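Local coordinates for protein arginine--tRNA ligase (Campylobacter jejuni, PDB 3FNR) that catalyses the ATP-dependent joining of arginine to tRNA(Arg), releasing AMP and diphosphate, as a monomeric class I aminoacyl-tRNA synthetase, at residues Leu277-Glu282 against Phe323-Leu328; Asn20-Gly25 against Glu379-Lys384; Ile195-Ser200 against Lys254-Phe259. The protein carries 1 engineered substitution. One frame throughout, in Å; residues are numbered along the deposited sequence. Where two conformers were deposited one is given.

Interaction 1: residues Leu277-Glu282 against Phe323-Leu328; sequences LLKDGE and FDISDL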
ATOM      1  N   LEU A 277     -10.893  -7.590  11.294  1.00 55.71           N
ATOM      2  CA  LEU A 277     -10.621  -6.678  12.399  1.00 58.42           C
ATOM      3  C   LEU A 277     -11.527  -6.980  13.575  1.00 57.95           C
ATOM      4  O   LEU A 277     -12.733  -7.169  13.408  1.00 58.13           O
ATOM      5  CB  LEU A 277     -10.789  -5.222  11.972  1.00 61.82           C
ATOM      6  CG  LEU A 277      -9.634  -4.553  11.233  1.00 66.68           C
ATOM      7  CD1 LEU A 277     -10.107  -3.232  10.663  1.00 66.26           C
ATOM      8  CD2 LEU A 277      -8.415  -4.354  12.137  1.00 69.27           C
ATOM      9  N   LEU A 278     -10.934  -7.027  14.762  1.00 61.07           N
ATOM     10  CA  LEU A 278     -11.672  -7.288  15.993  1.00 64.76           C
ATOM     11  C   LEU A 278     -11.490  -6.156  16.987  1.00 66.56           C
ATOM     12  O   LEU A 278     -10.453  -5.491  16.992  1.00 66.06           O
ATOM     13  CB  LEU A 278     -11.206  -8.591  16.652  1.00 62.42           C
ATOM     14  CG  LEU A 278     -11.308  -9.924  15.912  1.00 60.32           C
ATOM     15  CD1 LEU A 278     -10.594 -10.996  16.702  1.00 62.58           C
ATOM     16  CD2 LEU A 278     -12.748 -10.319  15.690  1.00 54.67           C
ATOM     17  N   LYS A 279     -12.510  -5.947  17.815  1.00 69.50           N
ATOM     18  CA  LYS A 279     -12.409  -5.113  19.009  1.00 74.36           C
ATOM     19  C   LYS A 279     -13.098  -5.834  20.167  1.00 76.03           C
ATOM     20  O   LYS A 279     -14.290  -6.158  20.083  1.00 73.21           O
ATOM     21  CB  LYS A 279     -13.028  -3.731  18.788  1.00 74.71           C
ATOM     22  CG  LYS A 279     -12.711  -2.739  19.904  1.00 80.39           C
ATOM     23  CD  LYS A 279     -13.933  -1.909  20.284  1.00 89.81           C
ATOM     24  CE  LYS A 279     -14.002  -0.587  19.532  1.00 90.28           C
ATOM     25  NZ  LYS A 279     -13.166   0.456  20.185  1.00 88.87           N
ATOM     26  N   ASP A 280     -12.324  -6.085  21.228  1.00 78.58           N
ATOM     27  CA  ASP A 280     -12.757  -6.806  22.442  1.00 84.08           C
ATOM     28  C   ASP A 280     -13.243  -8.242  22.184  1.00 84.83           C
ATOM     29  O   ASP A 280     -14.122  -8.749  22.887  1.00 84.95           O
ATOM     30  CB  ASP A 280     -13.793  -5.995  23.251  1.00 86.19           C
ATOM     31  CG  ASP A 280     -13.250  -4.651  23.733  1.00 93.31           C
ATOM     32  OD1 ASP A 280     -13.981  -3.637  23.629  1.00 93.84           O
ATOM     33  OD2 ASP A 280     -12.100  -4.604  24.220  1.00 96.11           O
ATOM     34  N   GLY A 281     -12.660  -8.885  21.173  1.00 84.57           N
ATOM     35  CA  GLY A 281     -13.003 -10.262  20.810  1.00 84.60           C
ATOM     36  C   GLY A 281     -14.134 -10.394  19.803  1.00 84.80           C
ATOM     37  O   GLY A 281     -14.384 -11.481  19.278  1.00 85.24           O
ATOM     38  N   GLU A 282     -14.816  -9.282  19.539  1.00 84.69           N
ATOM     39  CA  GLU A 282     -15.950  -9.243  18.626  1.00 86.31           C
ATOM     40  C   GLU A 282     -15.509  -8.560  17.329  1.00 83.97           C
ATOM     41  O   GLU A 282     -14.676  -7.653  17.380  1.00 84.85           O
ATOM     42  CB  GLU A 282     -17.090  -8.454  19.274  1.00 87.26           C
ATOM     43  CG  GLU A 282     -18.492  -8.912  18.885  1.00 94.15           C
ATOM     44  CD  GLU A 282     -19.576  -7.909  19.256  1.00 94.41           C
ATOM     45  OE1 GLU A 282     -20.709  -8.348  19.551  1.00101.53           O
ATOM     46  OE2 GLU A 282     -19.302  -6.689  19.249  1.00 97.88           O
ATOM     47  N   PHE A 323      -6.745  -9.497  13.545  1.00 54.64           N
ATOM     48  CA  PHE A 323      -6.137  -8.670  14.574  1.00 55.59           C
ATOM     49  C   PHE A 323      -7.169  -8.008  15.464  1.00 56.01           C
ATOM     50  O   PHE A 323      -8.170  -7.492  14.981  1.00 56.66           O
ATOM     51  CB  PHE A 323      -5.219  -7.610  13.959  1.00 55.07           C
ATOM     52  CG  PHE A 323      -4.193  -7.081  14.914  1.00 57.87           C
ATOM     53  CD1 PHE A 323      -2.958  -7.713  15.043  1.00 63.60           C
ATOM     54  CD2 PHE A 323      -4.459  -5.957  15.694  1.00 54.19           C
ATOM     55  CE1 PHE A 323      -2.000  -7.230  15.936  1.00 64.78           C
ATOM     56  CE2 PHE A 323      -3.511  -5.469  16.588  1.00 54.97           C
ATOM     57  CZ  PHE A 323      -2.278  -6.107  16.710  1.00 59.68           C
ATOM     58  N   ASP A 324      -6.913  -8.042  16.771  1.00 60.42           N
ATOM     59  CA  ASP A 324      -7.739  -7.341  17.746  1.00 62.13           C
ATOM     60  C   ASP A 324      -7.090  -6.008  18.094  1.00 59.80           C
ATOM     61  O   ASP A 324      -5.978  -5.968  18.625  1.00 58.02           O
ATOM     62  CB  ASP A 324      -7.946  -8.185  19.011  1.00 64.99           C
ATOM     63  CG  ASP A 324      -9.182  -7.763  19.812  1.00 67.95           C
ATOM     64  OD1 ASP A 324      -9.481  -6.551  19.896  1.00 66.85           O
ATOM     65  OD2 ASP A 324      -9.857  -8.656  20.369  1.00 70.39           O
ATOM     66  N   ILE A 325      -7.810  -4.925  17.811  1.00 57.68           N
ATOM     67  CA  ILE A 325      -7.308  -3.563  18.005  1.00 59.67           C
ATOM     68  C   ILE A 325      -7.201  -3.114  19.470  1.00 61.05           C
ATOM     69  O   ILE A 325      -6.640  -2.051  19.756  1.00 63.31           O
ATOM     70  CB  ILE A 325      -8.133  -2.526  17.193  1.00 60.88           C
ATOM     71  CG1 ILE A 325      -9.557  -2.391  17.749  1.00 55.00           C
ATOM     72  CG2 ILE A 325      -8.118  -2.880  15.697  1.00 59.79           C
ATOM     73  CD1 ILE A 325     -10.267  -1.126  17.322  1.00 54.43           C
ATOM     74  N   SER A 326      -7.742  -3.926  20.380  1.00 62.23           N
ATOM     75  CA  SER A 326      -7.665  -3.667  21.815  0.50 65.27           C
ATOM     76  C   SER A 326      -6.250  -3.905  22.344  1.00 66.31           C
ATOM     77  O   SER A 326      -5.895  -3.441  23.432  1.00 66.45           O
ATOM     78  CB  SER A 326      -8.664  -4.547  22.569  0.50 65.55           C
ATOM     79  OG  SER A 326      -8.379  -5.923  22.374  0.50 67.32           O
ATOM     80  N   ASP A 327      -5.449  -4.631  21.563  1.00 66.78           N
ATOM     81  CA  ASP A 327      -4.049  -4.917  21.883  1.00 69.68           C
ATOM     82  C   ASP A 327      -3.183  -3.654  21.862  1.00 67.68           C
ATOM     83  O   ASP A 327      -2.128  -3.607  22.498  1.00 68.49           O
ATOM     84  CB  ASP A 327      -3.477  -5.950  20.903  1.00 74.20           C
ATOM     85  CG  ASP A 327      -4.208  -7.292  20.951  1.00 82.60           C
ATOM     86  OD1 ASP A 327      -3.739  -8.237  20.280  1.00 82.31           O
ATOM     87  OD2 ASP A 327      -5.247  -7.408  21.645  1.00 90.52           O
ATOM     88  N   LEU A 328      -3.648  -2.629  21.150  1.00 65.33           N
ATOM     89  CA  LEU A 328      -2.947  -1.348  21.034  1.00 66.75           C
ATOM     90  C   LEU A 328      -3.125  -0.441  22.257  1.00 69.47           C
ATOM     91  O   LEU A 328      -2.630   0.687  22.284  1.00 70.19           O
ATOM     92  CB  LEU A 328      -3.395  -0.621  19.764  1.00 62.87           C
ATOM     93  CG  LEU A 328      -3.459  -1.479  18.499  1.00 60.55           C
ATOM     94  CD1 LEU A 328      -4.148  -0.726  17.388  1.00 59.02           C
ATOM     95  CD2 LEU A 328      -2.072  -1.954  18.056  1.00 56.08           C
TER
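L278 and D324 lie side by side where two neighbouring parallel strands, 267-279 and 321-324, end near the protein surface, and the contact is a strand pairing finished off by a carboxylate. The backbone gives two bonds: L278 N to F323 O (2.8 Å) and I325 N to L278 O (2.8 Å), the second almost straight at 171°. Beyond these the strands part. The 277-282 chain folds back in a two-residue β-hairpin, its type I' turn running from K279 to E282, while the 323-328 chain enters a 3-10 segment.

D324 links the hairpin turn to the start of the 3-10 segment. Its CG stands anti to the backbone N (chi1 -158°), and OD2 takes the amide of G281 at 2.9 Å on its syn side, only slightly out of the carboxylate plane. OD1 accepts the backbone N of S326 at 3.2 Å, closing an Asx turn, and has a weak bond from D280 N as well. One carboxylate thus gathers amides from both chains. Parallel pairing of this kind belongs to the Rossmann-type core of class I synthetases, and soon after the hairpin the chain enters KMSKR, this enzyme's version of the KMSKS signature of the class.

I325 lays CG1 against L278 O (3.3 Å) and against CG of K279 (3.8 Å), whose bent chain carries NZ to a salt bridge with E302. CG2 of I325 meets CD2 of L277 at 3.9 Å, the two side chains crossing at about a right angle, and helix 296-303 packs against both residues.

Interaction 2: residues Asn20-Gly25 against Glu379-Lys384; sequences NDFTKG and EALNLK. With SO4 (sulfate ion), chain B.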
ATOM      1  N   ASN A  20      21.960   8.109   6.508  1.00 51.74           N
ATOM      2  CA  ASN A  20      20.907   8.099   5.492  1.00 53.85           C
ATOM      3  C   ASN A  20      21.114   7.074   4.368  1.00 53.53           C
ATOM      4  O   ASN A  20      20.165   6.708   3.676  1.00 55.58           O
ATOM      5  CB  ASN A  20      20.699   9.500   4.913  1.00 56.21           C
ATOM      6  CG  ASN A  20      19.992  10.450   5.884  1.00 64.35           C
ATOM      7  OD1 ASN A  20      19.998  11.663   5.681  1.00 70.20           O
ATOM      8  ND2 ASN A  20      19.376   9.903   6.931  1.00 58.54           N
ATOM      9  N   ASP A  21      22.346   6.601   4.205  1.00 51.80           N
ATOM     10  CA  ASP A  21      22.670   5.628   3.167  1.00 51.22           C
ATOM     11  C   ASP A  21      22.739   4.182   3.669  1.00 49.05           C
ATOM     12  O   ASP A  21      22.986   3.264   2.880  1.00 49.46           O
ATOM     13  CB  ASP A  21      23.976   6.018   2.475  1.00 52.82           C
ATOM     14  CG  ASP A  21      23.888   7.369   1.775  1.00 68.21           C
ATOM     15  OD1 ASP A  21      24.956   7.909   1.408  1.00 74.79           O
ATOM     16  OD2 ASP A  21      22.759   7.892   1.593  1.00 69.16           O
ATOM     17  N   PHE A  22      22.524   3.994   4.974  1.00 46.03           N
ATOM     18  CA  PHE A  22      22.564   2.678   5.619  1.00 38.17           C
ATOM     19  C   PHE A  22      21.507   1.760   5.017  1.00 38.61           C
ATOM     20  O   PHE A  22      20.313   2.101   5.007  1.00 30.98           O
ATOM     21  CB  PHE A  22      22.354   2.824   7.132  1.00 36.42           C
ATOM     22  CG  PHE A  22      22.253   1.511   7.887  1.00 37.17           C
ATOM     23  CD1 PHE A  22      23.302   0.591   7.876  1.00 35.76           C
ATOM     24  CD2 PHE A  22      21.118   1.220   8.641  1.00 31.21           C
ATOM     25  CE1 PHE A  22      23.215  -0.604   8.585  1.00 35.71           C
ATOM     26  CE2 PHE A  22      21.021   0.032   9.362  1.00 37.78           C
ATOM     27  CZ  PHE A  22      22.073  -0.885   9.333  1.00 33.01           C
ATOM     28  N   THR A  23      21.988   0.620   4.515  1.00 34.20           N
ATOM     29  CA  THR A  23      21.223  -0.449   3.840  1.00 38.30           C
ATOM     30  C   THR A  23      20.681  -0.126   2.437  1.00 40.08           C
ATOM     31  O   THR A  23      20.069  -0.990   1.796  1.00 41.23           O
ATOM     32  CB  THR A  23      20.113  -1.085   4.727  1.00 42.23           C
ATOM     33  OG1 THR A  23      19.066  -0.136   4.963  1.00 37.49           O
ATOM     34  CG2 THR A  23      20.682  -1.573   6.056  1.00 38.53           C
ATOM     35  N   LYS A  24      20.912   1.098   1.966  1.00 38.48           N
ATOM     36  CA  LYS A  24      20.557   1.482   0.602  1.00 39.79           C
ATOM     37  C   LYS A  24      21.367   0.689  -0.417  1.00 41.57           C
ATOM     38  O   LYS A  24      22.572   0.479  -0.243  1.00 46.08           O
ATOM     39  CB  LYS A  24      20.755   2.989   0.381  1.00 37.13           C
ATOM     40  CG  LYS A  24      19.607   3.831   0.927  1.00 34.15           C
ATOM     41  CD  LYS A  24      19.614   5.244   0.419  1.00 42.73           C
ATOM     42  CE  LYS A  24      18.379   5.985   0.917  1.00 50.41           C
ATOM     43  NZ  LYS A  24      18.588   7.456   0.906  1.00 61.31           N
ATOM     44  N   GLY A  25      20.696   0.229  -1.465  1.00 41.54           N
ATOM     45  CA  GLY A  25      21.368  -0.501  -2.537  1.00 45.27           C
ATOM     46  C   GLY A  25      21.824   0.429  -3.647  1.00 49.18           C
ATOM     47  O   GLY A  25      21.294   1.535  -3.800  1.00 43.47           O
ATOM     48  N   GLU A 379      22.717  -8.368  14.588  1.00 36.18           N
ATOM     49  CA  GLU A 379      21.302  -8.199  14.285  1.00 40.03           C
ATOM     50  C   GLU A 379      21.036  -6.812  13.706  1.00 40.10           C
ATOM     51  O   GLU A 379      20.306  -6.682  12.724  1.00 39.67           O
ATOM     52  CB  GLU A 379      20.456  -8.436  15.542  1.00 38.88           C
ATOM     53  CG  GLU A 379      18.973  -8.705  15.271  1.00 44.12           C
ATOM     54  CD  GLU A 379      18.193  -9.097  16.524  1.00 47.49           C
ATOM     55  OE1 GLU A 379      17.103  -9.694  16.389  1.00 54.56           O
ATOM     56  OE2 GLU A 379      18.667  -8.821  17.646  1.00 55.69           O
ATOM     57  N   ALA A 380      21.649  -5.788  14.297  1.00 34.77           N
ATOM     58  CA  ALA A 380      21.512  -4.420  13.795  1.00 36.85           C
ATOM     59  C   ALA A 380      21.981  -4.327  12.344  1.00 36.54           C
ATOM     60  O   ALA A 380      21.256  -3.812  11.490  1.00 37.11           O
ATOM     61  CB  ALA A 380      22.279  -3.427  14.677  1.00 35.85           C
ATOM     62  N   LEU A 381      23.165  -4.875  12.066  1.00 34.41           N
ATOM     63  CA  LEU A 381      23.772  -4.795  10.736  1.00 35.16           C
ATOM     64  C   LEU A 381      23.114  -5.705   9.694  1.00 39.81           C
ATOM     65  O   LEU A 381      23.230  -5.457   8.496  1.00 48.35           O
ATOM     66  CB  LEU A 381      25.278  -5.067  10.818  1.00 35.09           C
ATOM     67  CG  LEU A 381      26.054  -4.015  11.613  1.00 37.25           C
ATOM     68  CD1 LEU A 381      27.452  -4.508  11.933  1.00 41.33           C
ATOM     69  CD2 LEU A 381      26.108  -2.687  10.856  1.00 42.39           C
ATOM     70  N   ASN A 382      22.411  -6.734  10.166  1.00 35.46           N
ATOM     71  CA  ASN A 382      21.737  -7.713   9.315  1.00 39.73           C
ATOM     72  C   ASN A 382      20.509  -7.167   8.563  1.00 41.72           C
ATOM     73  O   ASN A 382      19.919  -7.890   7.764  1.00 39.46           O
ATOM     74  CB  ASN A 382      21.309  -8.915  10.162  1.00 33.81           C
ATOM     75  CG  ASN A 382      20.900 -10.128   9.322  1.00 43.78           C
ATOM     76  OD1 ASN A 382      19.847 -10.734   9.556  1.00 43.99           O
ATOM     77  ND2 ASN A 382      21.721 -10.476   8.341  1.00 30.71           N
ATOM     78  N   LEU A 383      20.121  -5.914   8.829  1.00 36.77           N
ATOM     79  CA  LEU A 383      18.964  -5.290   8.165  1.00 36.60           C
ATOM     80  C   LEU A 383      19.069  -5.340   6.639  1.00 35.24           C
ATOM     81  O   LEU A 383      18.103  -5.697   5.978  1.00 46.45           O
ATOM     82  CB  LEU A 383      18.746  -3.846   8.648  1.00 32.54           C
ATOM     83  CG  LEU A 383      17.573  -3.045   8.055  1.00 35.25           C
ATOM     84  CD1 LEU A 383      16.236  -3.726   8.270  1.00 29.11           C
ATOM     85  CD2 LEU A 383      17.536  -1.637   8.605  1.00 31.47           C
ATOM     86  N   LYS A 384      20.249  -5.026   6.104  1.00 39.81           N
ATOM     87  CA  LYS A 384      20.518  -5.062   4.659  1.00 41.12           C
ATOM     88  C   LYS A 384      20.101  -6.380   4.012  1.00 42.70           C
ATOM     89  O   LYS A 384      19.369  -6.378   3.025  1.00 46.57           O
ATOM     90  CB  LYS A 384      22.005  -4.814   4.399  1.00 47.28           C
ATOM     91  CG  LYS A 384      22.333  -4.380   2.968  1.00 52.47           C
ATOM     92  CD  LYS A 384      23.797  -4.645   2.641  1.00 58.19           C
ATOM     93  CE  LYS A 384      24.373  -3.609   1.679  1.00 69.08           C
ATOM     94  NZ  LYS A 384      23.516  -3.297   0.491  1.00 64.48           N
TER
HETATM   95  S   SO4 B   1      23.881  -3.685  -3.420  0.50 47.29           S
HETATM   96  O1  SO4 B   1      24.920  -4.409  -4.155  0.50 45.41           O
HETATM   97  O2  SO4 B   1      23.566  -2.468  -4.151  0.50 29.85           O
HETATM   98  O3  SO4 B   1      22.695  -4.532  -3.322  0.50 49.56           O
HETATM   99  O4  SO4 B   1      24.335  -3.333  -2.080  0.50 39.89           O
HETATM  100  O   HOH W   1      20.915  -3.012  -0.089  1.00 60.96           O
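F22 and T23 press a compact apolar wedge against A380, L383 and K384. F22 holds CG anti to its backbone N (chi1 175°), and CZ comes 3.7 Å from A380 O, which lies at the ring edge, in its plane. This carbonyl oxygen is hydrogen-bonded to S438 OG; the ring only touches it. CE2 touches CD2 of L383 at 3.9 Å, the two side chains crossing obliquely.

T23 occupies the third position of a type II turn from D21 to K24, with positive phi (71°). Its CG2, anti to the carbonyl carbon, sits over the centre of the F22 ring, 3.5 Å above the plane, and lies 3.5 Å from K384 N. The methyl is held between the phenyl face and the K384 backbone. OG1 stands between the backbone N and the carbonyl carbon (chi1 68°), bonding F22 O and, beyond the segments, H65 NE2.

K384 has CB against CG2 of T23 at 3.9 Å, and its chain bends at chi3 and chi4. NZ donates to a water that in turn bonds T23 O, and to O4 of a sulfate at 2.7 Å. The sulfate, probably from the crystallisation liquor, is also bound by E26 N and K28 NZ. With T441 of helix 425-445 touching both F22 and T23, the turn docks as an interdomain packing contact between the class I catalytic region and the all-helical DALR anticodon-binding domain.

Interaction 3: residues Ile195-Ser200 against Lys254-Phe259; sequences IWLASS and KAAMEF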
ATOM      1  N   ILE A 195     -17.540  -9.981 -30.648  1.00 46.82           N
ATOM      2  CA  ILE A 195     -16.114 -10.237 -30.813  1.00 45.67           C
ATOM      3  C   ILE A 195     -15.595 -10.853 -29.514  1.00 48.82           C
ATOM      4  O   ILE A 195     -15.794 -10.296 -28.429  1.00 46.88           O
ATOM      5  CB  ILE A 195     -15.363  -8.941 -31.186  1.00 49.14           C
ATOM      6  CG1 ILE A 195     -15.808  -8.471 -32.579  1.00 50.37           C
ATOM      7  CG2 ILE A 195     -13.851  -9.135 -31.131  1.00 40.68           C
ATOM      8  CD1 ILE A 195     -15.674  -6.981 -32.816  1.00 46.57           C
ATOM      9  N   TRP A 196     -14.952 -12.011 -29.646  1.00 47.72           N
ATOM     10  CA  TRP A 196     -14.467 -12.801 -28.521  1.00 46.54           C
ATOM     11  C   TRP A 196     -12.945 -12.850 -28.500  1.00 43.83           C
ATOM     12  O   TRP A 196     -12.314 -12.783 -29.545  1.00 40.71           O
ATOM     13  CB  TRP A 196     -14.981 -14.241 -28.626  1.00 51.99           C
ATOM     14  CG  TRP A 196     -16.473 -14.401 -28.543  1.00 58.74           C
ATOM     15  CD1 TRP A 196     -17.387 -14.102 -29.515  1.00 63.50           C
ATOM     16  CD2 TRP A 196     -17.223 -14.925 -27.438  1.00 60.39           C
ATOM     17  NE1 TRP A 196     -18.659 -14.391 -29.078  1.00 61.08           N
ATOM     18  CE2 TRP A 196     -18.588 -14.899 -27.808  1.00 62.79           C
ATOM     19  CE3 TRP A 196     -16.873 -15.412 -26.169  1.00 64.95           C
ATOM     20  CZ2 TRP A 196     -19.608 -15.341 -26.955  1.00 60.79           C
ATOM     21  CZ3 TRP A 196     -17.891 -15.855 -25.319  1.00 63.44           C
ATOM     22  CH2 TRP A 196     -19.243 -15.815 -25.720  1.00 62.27           C
ATOM     23  N   LEU A 197     -12.368 -12.969 -27.304  1.00 42.92           N
ATOM     24  CA  LEU A 197     -10.956 -13.320 -27.139  1.00 42.94           C
ATOM     25  C   LEU A 197     -10.828 -14.838 -27.007  1.00 41.14           C
ATOM     26  O   LEU A 197     -11.517 -15.456 -26.202  1.00 41.77           O
ATOM     27  CB  LEU A 197     -10.359 -12.627 -25.903  1.00 40.29           C
ATOM     28  CG  LEU A 197      -8.929 -12.979 -25.454  1.00 40.37           C
ATOM     29  CD1 LEU A 197      -7.865 -12.217 -26.234  1.00 33.90           C
ATOM     30  CD2 LEU A 197      -8.773 -12.714 -23.971  1.00 38.84           C
ATOM     31  N   ALA A 198      -9.925 -15.429 -27.783  1.00 44.51           N
ATOM     32  CA  ALA A 198      -9.723 -16.879 -27.794  1.00 44.60           C
ATOM     33  C   ALA A 198      -8.803 -17.331 -26.663  1.00 45.56           C
ATOM     34  O   ALA A 198      -7.788 -17.986 -26.901  1.00 45.92           O
ATOM     35  CB  ALA A 198      -9.167 -17.316 -29.145  1.00 46.37           C
ATOM     36  N   SER A 199      -9.180 -16.999 -25.431  1.00 49.35           N
ATOM     37  CA  SER A 199      -8.299 -17.144 -24.269  1.00 48.61           C
ATOM     38  C   SER A 199      -8.075 -18.585 -23.830  1.00 50.24           C
ATOM     39  O   SER A 199      -7.043 -18.894 -23.224  1.00 51.54           O
ATOM     40  CB  SER A 199      -8.801 -16.290 -23.099  1.00 47.62           C
ATOM     41  OG  SER A 199     -10.199 -16.436 -22.918  1.00 48.89           O
ATOM     42  N   SER A 200      -9.017 -19.467 -24.161  1.00 48.79           N
ATOM     43  CA  SER A 200      -8.871 -20.901 -23.881  1.00 50.93           C
ATOM     44  C   SER A 200      -7.779 -21.584 -24.722  1.00 53.67           C
ATOM     45  O   SER A 200      -7.360 -22.700 -24.409  1.00 58.53           O
ATOM     46  CB  SER A 200     -10.202 -21.618 -24.063  1.00 48.53           C
ATOM     47  OG  SER A 200     -10.626 -21.522 -25.408  1.00 47.99           O
ATOM     48  N   LYS A 254      -3.476 -13.019 -18.553  1.00 41.39           N
ATOM     49  CA  LYS A 254      -2.208 -13.540 -19.081  1.00 41.62           C
ATOM     50  C   LYS A 254      -2.346 -13.938 -20.552  1.00 40.31           C
ATOM     51  O   LYS A 254      -1.434 -13.703 -21.352  1.00 41.20           O
ATOM     52  CB  LYS A 254      -1.724 -14.745 -18.265  1.00 44.30           C
ATOM     53  CG  LYS A 254      -1.583 -14.498 -16.775  1.00 47.40           C
ATOM     54  CD  LYS A 254      -0.261 -13.861 -16.417  1.00 49.99           C
ATOM     55  CE  LYS A 254       0.145 -14.238 -15.002  1.00 49.21           C
ATOM     56  NZ  LYS A 254       1.567 -13.911 -14.729  1.00 53.49           N
ATOM     57  N   ALA A 255      -3.493 -14.540 -20.883  1.00 35.54           N
ATOM     58  CA  ALA A 255      -3.839 -14.956 -22.246  1.00 38.37           C
ATOM     59  C   ALA A 255      -3.902 -13.767 -23.190  1.00 38.66           C
ATOM     60  O   ALA A 255      -3.391 -13.830 -24.304  1.00 42.04           O
ATOM     61  CB  ALA A 255      -5.180 -15.696 -22.244  1.00 37.21           C
ATOM     62  N   ALA A 256      -4.513 -12.681 -22.716  1.00 40.68           N
ATOM     63  CA  ALA A 256      -4.605 -11.430 -23.462  1.00 40.39           C
ATOM     64  C   ALA A 256      -3.230 -10.853 -23.755  1.00 41.63           C
ATOM     65  O   ALA A 256      -2.967 -10.420 -24.876  1.00 44.69           O
ATOM     66  CB  ALA A 256      -5.435 -10.430 -22.692  1.00 43.32           C
ATOM     67  N   MET A 257      -2.351 -10.865 -22.751  1.00 42.06           N
ATOM     68  CA  MET A 257      -0.992 -10.348 -22.908  1.00 38.90           C
ATOM     69  C   MET A 257      -0.164 -11.182 -23.887  1.00 39.68           C
ATOM     70  O   MET A 257       0.641 -10.635 -24.643  1.00 36.63           O
ATOM     71  CB  MET A 257      -0.279 -10.198 -21.547  1.00 34.64           C
ATOM     72  CG  MET A 257      -0.943  -9.210 -20.554  1.00 36.04           C
ATOM     73  SD  MET A 257      -1.208  -7.533 -21.177  1.00 32.80           S
ATOM     74  CE  MET A 257      -2.952  -7.622 -21.592  1.00 34.15           C
ATOM     75  N   GLU A 258      -0.380 -12.495 -23.892  1.00 42.22           N
ATOM     76  CA  GLU A 258       0.290 -13.369 -24.856  1.00 46.13           C
ATOM     77  C   GLU A 258      -0.181 -13.055 -26.274  1.00 42.60           C
ATOM     78  O   GLU A 258       0.615 -13.051 -27.213  1.00 38.56           O
ATOM     79  CB  GLU A 258       0.049 -14.848 -24.532  1.00 46.87           C
ATOM     80  CG  GLU A 258       0.749 -15.359 -23.260  1.00 58.39           C
ATOM     81  CD  GLU A 258       2.272 -15.440 -23.373  1.00 65.14           C
ATOM     82  OE1 GLU A 258       2.945 -15.411 -22.319  1.00 69.69           O
ATOM     83  OE2 GLU A 258       2.805 -15.538 -24.502  1.00 69.65           O
ATOM     84  N   PHE A 259      -1.471 -12.756 -26.408  1.00 42.92           N
ATOM     85  CA  PHE A 259      -2.071 -12.386 -27.692  1.00 41.57           C
ATOM     86  C   PHE A 259      -1.773 -10.929 -28.090  1.00 43.99           C
ATOM     87  O   PHE A 259      -2.344 -10.421 -29.052  1.00 48.31           O
ATOM     88  CB  PHE A 259      -3.584 -12.593 -27.654  1.00 38.16           C
ATOM     89  CG  PHE A 259      -4.034 -14.009 -27.939  1.00 38.16           C
ATOM     90  CD1 PHE A 259      -3.508 -14.736 -29.007  1.00 35.43           C
ATOM     91  CD2 PHE A 259      -5.028 -14.590 -27.164  1.00 36.71           C
ATOM     92  CE1 PHE A 259      -3.945 -16.028 -29.273  1.00 44.38           C
ATOM     93  CE2 PHE A 259      -5.470 -15.875 -27.413  1.00 38.97           C
ATOM     94  CZ  PHE A 259      -4.930 -16.602 -28.476  1.00 41.90           C
TER
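L197 and A198 meet F259 where a small three-stranded antiparallel sheet, 188-211, rests against helix 250-258 of the Rossmann-type catalytic domain. Strand 194-197 runs into an inverse γ turn centred on A198, marked by a weak bond from S199 N to L197 O. All six residues that touch are buried, and no hydrogen bond crosses between the segments.

The forked tip of L197, from the middle strand of the sheet, fits between the F259 ring and A256. CD1 lies 3.8 Å from CD2 of F259, while CD2 leans on CB of A256 at 4.2 Å, so the leucine straddles the step between the phenyl ring and the small alanine. On the other side of the turn, CB of A255 meets CB of S199 at 3.8 Å. The small side chains let the backbones come close here, with the S199 and A255 CA atoms 5.4 Å apart. OG of S199 is bonded elsewhere, to D204 and to K206 O.

F259, the first residue beyond the helix, brings the bulk on its own side of the contact. CG stands anti to its carbonyl carbon (chi1 -84°), and the ring presents its edge to the bend. A198 O lies in the ring plane, 3.2 Å from CE2 and 3.5 Å from CZ.

The three contacts share no secondary-structure element and do not touch; even interactions 1 and 2, the nearest pair, have about 19 Å between closest atoms. Interaction 3 is the buried one and relies on apolar fit, with S199 OG bonded outside the two segments. Interaction 1, at the surface, depends on backbone and carboxylate hydrogen bonds. Interaction 2 is intermediate: an apolar wedge inside, a lysine, water and sulfate outside. Interactions 1 and 3 both belong to the catalytic domain, following one another along the chain, helix 250-258 leading into strand 267-279. Interaction 2 instead spans 353 intervening residues, enclosing both others in sequence and tying the catalytic region to the anticodon-binding domain.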